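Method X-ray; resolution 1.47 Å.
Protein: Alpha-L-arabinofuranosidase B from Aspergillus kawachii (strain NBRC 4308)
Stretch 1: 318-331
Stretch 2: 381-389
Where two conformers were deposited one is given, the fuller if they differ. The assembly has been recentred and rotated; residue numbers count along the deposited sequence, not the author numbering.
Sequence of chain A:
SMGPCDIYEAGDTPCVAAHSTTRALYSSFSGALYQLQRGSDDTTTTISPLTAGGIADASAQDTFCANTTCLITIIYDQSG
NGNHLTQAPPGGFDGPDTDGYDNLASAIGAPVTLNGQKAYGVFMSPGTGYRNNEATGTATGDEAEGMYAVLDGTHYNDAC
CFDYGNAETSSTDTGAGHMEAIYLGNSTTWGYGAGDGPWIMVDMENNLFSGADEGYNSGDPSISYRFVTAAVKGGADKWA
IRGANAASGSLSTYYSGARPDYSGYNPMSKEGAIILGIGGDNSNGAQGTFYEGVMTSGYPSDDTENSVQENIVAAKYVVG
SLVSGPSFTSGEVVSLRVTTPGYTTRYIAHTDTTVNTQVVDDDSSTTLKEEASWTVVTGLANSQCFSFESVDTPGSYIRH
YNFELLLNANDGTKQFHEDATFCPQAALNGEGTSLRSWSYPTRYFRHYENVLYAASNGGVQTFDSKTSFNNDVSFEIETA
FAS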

# COMPACT_ATOMS: atom_id res chain seq x y z
N VAL A 318 3.92 13.47 -7.54
CA VAL A 318 2.55 13.76 -8.01
C VAL A 318 1.82 12.44 -8.18
O VAL A 318 2.41 11.44 -8.61
N VAL A 319 0.52 12.44 -7.89
CA VAL A 319 -0.33 11.26 -8.12
C VAL A 319 -0.23 10.84 -9.59
O VAL A 319 -0.26 11.71 -10.47
N GLY A 320 -0.08 9.54 -9.82
CA GLY A 320 -0.04 8.95 -11.15
C GLY A 320 -1.40 8.41 -11.59
O GLY A 320 -2.33 8.37 -10.77
N SER A 321 -1.51 8.01 -12.83
CA SER A 321 -2.79 7.43 -13.33
C SER A 321 -2.96 6.00 -12.82
O SER A 321 -2.08 5.14 -13.03
N LEU A 322 -4.12 5.71 -12.25
CA LEU A 322 -4.52 4.35 -11.85
C LEU A 322 -5.26 3.60 -12.97
O LEU A 322 -5.57 2.43 -12.75
N VAL A 323 -5.54 4.23 -14.09
CA VAL A 323 -6.49 3.69 -15.08
C VAL A 323 -5.80 3.49 -16.42
O VAL A 323 -4.93 4.31 -16.80
N SER A 324 -6.12 2.41 -17.08
CA SER A 324 -5.74 2.19 -18.48
C SER A 324 -6.87 1.47 -19.21
O SER A 324 -7.80 0.97 -18.54
N GLY A 325 -6.70 1.32 -20.52
CA GLY A 325 -7.71 0.62 -21.33
C GLY A 325 -8.92 1.51 -21.61
O GLY A 325 -8.93 2.71 -21.37
N PRO A 326 -9.97 0.91 -22.21
CA PRO A 326 -11.15 1.67 -22.59
C PRO A 326 -11.81 2.48 -21.48
O PRO A 326 -12.31 3.60 -21.69
N SER A 327 -11.84 1.98 -20.29
CA SER A 327 -12.48 2.84 -19.23
C SER A 327 -13.92 3.37 -19.53
O SER A 327 -14.65 2.85 -20.42
N PHE A 328 -14.37 4.32 -18.73
CA PHE A 328 -15.80 4.67 -18.50
C PHE A 328 -15.94 6.16 -18.29
O PHE A 328 -14.94 6.83 -18.03
N THR A 329 -17.18 6.66 -18.32
CA THR A 329 -17.56 8.04 -17.93
C THR A 329 -18.67 7.95 -16.89
O THR A 329 -19.54 7.10 -17.06
N SER A 330 -18.66 8.80 -15.91
CA SER A 330 -19.69 8.81 -14.85
C SER A 330 -21.08 9.02 -15.48
O SER A 330 -21.23 9.93 -16.34
N GLY A 331 -22.00 8.15 -15.14
CA GLY A 331 -23.39 8.21 -15.65
C GLY A 331 -23.63 7.29 -16.83
O GLY A 331 -24.81 7.09 -17.17
N ALA A 381 -14.16 5.77 -3.39
CA ALA A 381 -12.94 6.05 -2.57
C ALA A 381 -11.81 6.69 -3.37
O ALA A 381 -10.81 7.08 -2.74
N ASN A 382 -11.95 6.80 -4.67
CA ASN A 382 -10.88 7.38 -5.51
C ASN A 382 -11.51 7.93 -6.77
O ASN A 382 -12.11 7.14 -7.50
N SER A 383 -11.38 9.23 -6.98
CA SER A 383 -12.12 9.88 -8.09
C SER A 383 -11.55 9.56 -9.47
O SER A 383 -12.20 9.91 -10.44
N GLN A 384 -10.37 8.91 -9.62
CA GLN A 384 -9.87 8.44 -10.93
C GLN A 384 -10.54 7.13 -11.32
O GLN A 384 -10.59 6.80 -12.47
N CYS A 385 -11.00 6.38 -10.33
CA CYS A 385 -11.52 5.03 -10.50
C CYS A 385 -13.05 5.13 -10.51
O CYS A 385 -13.60 6.24 -10.72
N PHE A 386 -13.71 3.97 -10.45
CA PHE A 386 -15.17 3.89 -10.68
C PHE A 386 -15.80 2.98 -9.65
O PHE A 386 -15.18 2.07 -9.02
N SER A 387 -17.14 3.18 -9.52
CA SER A 387 -18.00 2.27 -8.76
C SER A 387 -19.20 1.90 -9.66
O SER A 387 -19.53 2.71 -10.55
N PHE A 388 -19.73 0.70 -9.48
CA PHE A 388 -20.74 0.11 -10.39
C PHE A 388 -22.05 -0.04 -9.62
O PHE A 388 -22.11 -0.78 -8.67
N GLU A 389 -23.00 0.81 -9.97
CA GLU A 389 -24.31 0.90 -9.29
C GLU A 389 -25.33 0.05 -10.06
O GLU A 389 -25.39 0.12 -11.27

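The contact between these two stretches illustrates how a loop can be fastened to a distant part of its own chain by two dissimilar devices, a glutamine amide that reads the loop backbone at one end and a cluster of three phenylalanine rings at the other. The area buried is modest, 491 Å² with both sides summed, and Q384 and F386 contribute the largest shares.

Q384 lies within a type I beta turn running from N382 to C385, closed by the backbone hydrogen bond from C385 N to N382 O (3.1 Å). The side chain of N382, with chi1 t, adds to the turn by accepting a hydrogen bond from Q384 N at its OD1 (2.9 Å). From this support the Q384 side chain points toward the first stretch with chi1 m, chi2 t and chi3 at 46°. A primary amide carries a donor and an acceptor side by side, and here both are used on the main chain: Q384 NE2 donates to G320 O at 2.9 Å, while Q384 OE1 receives L322 N, also at 2.9 Å and nearly straight at 170°. The pairing thus spans S321, whose own OG, in rotamer t, turns to V323 O within the loop (3.1 Å).

Apolar side chains pack beside this amide and the turn that carries it. V319, chi1 t, brings CG1 to 3.6 Å from Q384 NE2. L322, in the m,t rotamer, points toward the turn; its CB lies 3.8 Å from C385 SG and its CD1 3.6 Å from N382 ND2. V323, chi1 t, also points toward it, with CG2 3.3 Å from Q384 O and 4.4 Å from C385 SG. The C385 side chain, chi1 m, is bonded covalently to a group elsewhere in the structure.

Farther along, F386 and F328 point toward each other's stretches, and both take chi1 m. F328 CB sits over the face of the F386 ring, 4.0 Å from its centroid and only 9° off the normal, a CH-pi contact, while the F328 ring presents its edge to that same ring, with centroids 5.7 Å apart and planes at 68°. F388, again chi1 m, leaves its backbone sideways, but its end comes nearer and directs an edge at the face of F328, with centroids 5.4 Å apart and planes at 82°; F388 CZ is 3.9 Å from F328 CE2. F328 is therefore the shared member of two edge-to-face pairs. S327 OG, chi1 t, also comes to 3.3 Å from F386 CE2.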

# COMPACT_ATOMS: atom_id res chain seq x y z
CB VAL A 318 2.56 14.59 -9.31
CG1 VAL A 318 1.14 14.84 -9.81
CG2 VAL A 318 3.35 15.87 -9.12
CB VAL A 319 -1.76 11.57 -7.67
CG1 VAL A 319 -2.75 10.59 -8.22
CG2 VAL A 319 -1.83 11.61 -6.15
CB SER A 321 -2.83 7.47 -14.83
OG SER A 321 -4.03 6.82 -15.27
CB LEU A 322 -5.48 4.49 -10.65
CG LEU A 322 -4.77 4.70 -9.32
CD1 LEU A 322 -5.67 5.33 -8.31
CD2 LEU A 322 -4.17 3.41 -8.77
CB VAL A 323 -7.70 4.62 -15.20
CG1 VAL A 323 -8.68 4.14 -16.26
CG2 VAL A 323 -8.37 4.73 -13.87
CB SER A 324 -4.44 1.42 -18.59
OG SER A 324 -4.57 0.08 -18.17
CB PRO A 326 -12.10 0.59 -23.10
CG PRO A 326 -11.55 -0.72 -22.68
CD PRO A 326 -10.06 -0.51 -22.52
CB SER A 327 -11.60 4.00 -18.86
OG SER A 327 -11.94 4.52 -17.58
CB PHE A 328 -16.36 3.97 -17.26
CG PHE A 328 -16.24 2.47 -17.29
CD1 PHE A 328 -17.17 1.68 -17.96
CD2 PHE A 328 -15.17 1.82 -16.66
CE1 PHE A 328 -17.06 0.30 -17.94
CE2 PHE A 328 -15.02 0.46 -16.75
CZ PHE A 328 -15.98 -0.32 -17.36
CB THR A 329 -18.05 8.86 -19.13
OG1 THR A 329 -17.24 8.58 -20.27
CG2 THR A 329 -18.05 10.34 -18.86
CB SER A 330 -19.41 9.85 -13.87
OG SER A 330 -20.29 9.68 -12.76
CB ALA A 381 -12.45 4.79 -1.94
CB ASN A 382 -9.77 6.37 -5.81
CG ASN A 382 -8.65 7.09 -6.53
OD1 ASN A 382 -8.80 7.49 -7.68
ND2 ASN A 382 -7.52 7.28 -5.85
CB SER A 383 -12.17 11.38 -7.85
OG SER A 383 -10.87 11.87 -7.97
CB GLN A 384 -8.38 8.04 -10.91
CG GLN A 384 -7.39 9.08 -10.56
CD GLN A 384 -6.02 8.53 -10.96
OE1 GLN A 384 -5.85 7.99 -12.05
NE2 GLN A 384 -5.14 8.65 -9.99
CB CYS A 385 -10.96 4.11 -9.45
SG CYS A 385 -9.13 4.05 -9.63
CB PHE A 386 -15.49 3.47 -12.12
CG PHE A 386 -14.98 4.45 -13.14
CD1 PHE A 386 -15.70 5.60 -13.43
CD2 PHE A 386 -13.73 4.30 -13.71
CE1 PHE A 386 -15.22 6.52 -14.34
CE2 PHE A 386 -13.26 5.22 -14.62
CZ PHE A 386 -13.99 6.34 -14.92
CB SER A 387 -18.42 2.90 -7.46
OG SER A 387 -17.29 3.20 -6.61
CB PHE A 388 -20.22 -1.21 -10.93
CG PHE A 388 -19.00 -1.00 -11.80
CD1 PHE A 388 -19.14 -0.77 -13.14
CD2 PHE A 388 -17.75 -0.91 -11.24
CE1 PHE A 388 -18.05 -0.50 -13.95
CE2 PHE A 388 -16.65 -0.65 -12.05
CZ PHE A 388 -16.80 -0.45 -13.39
CB GLU A 389 -24.77 2.36 -9.27
CG GLU A 389 -26.05 2.55 -8.47
CD GLU A 389 -26.55 3.96 -8.55
OE1 GLU A 389 -26.02 4.70 -9.38
OE2 GLU A 389 -27.31 4.34 -7.70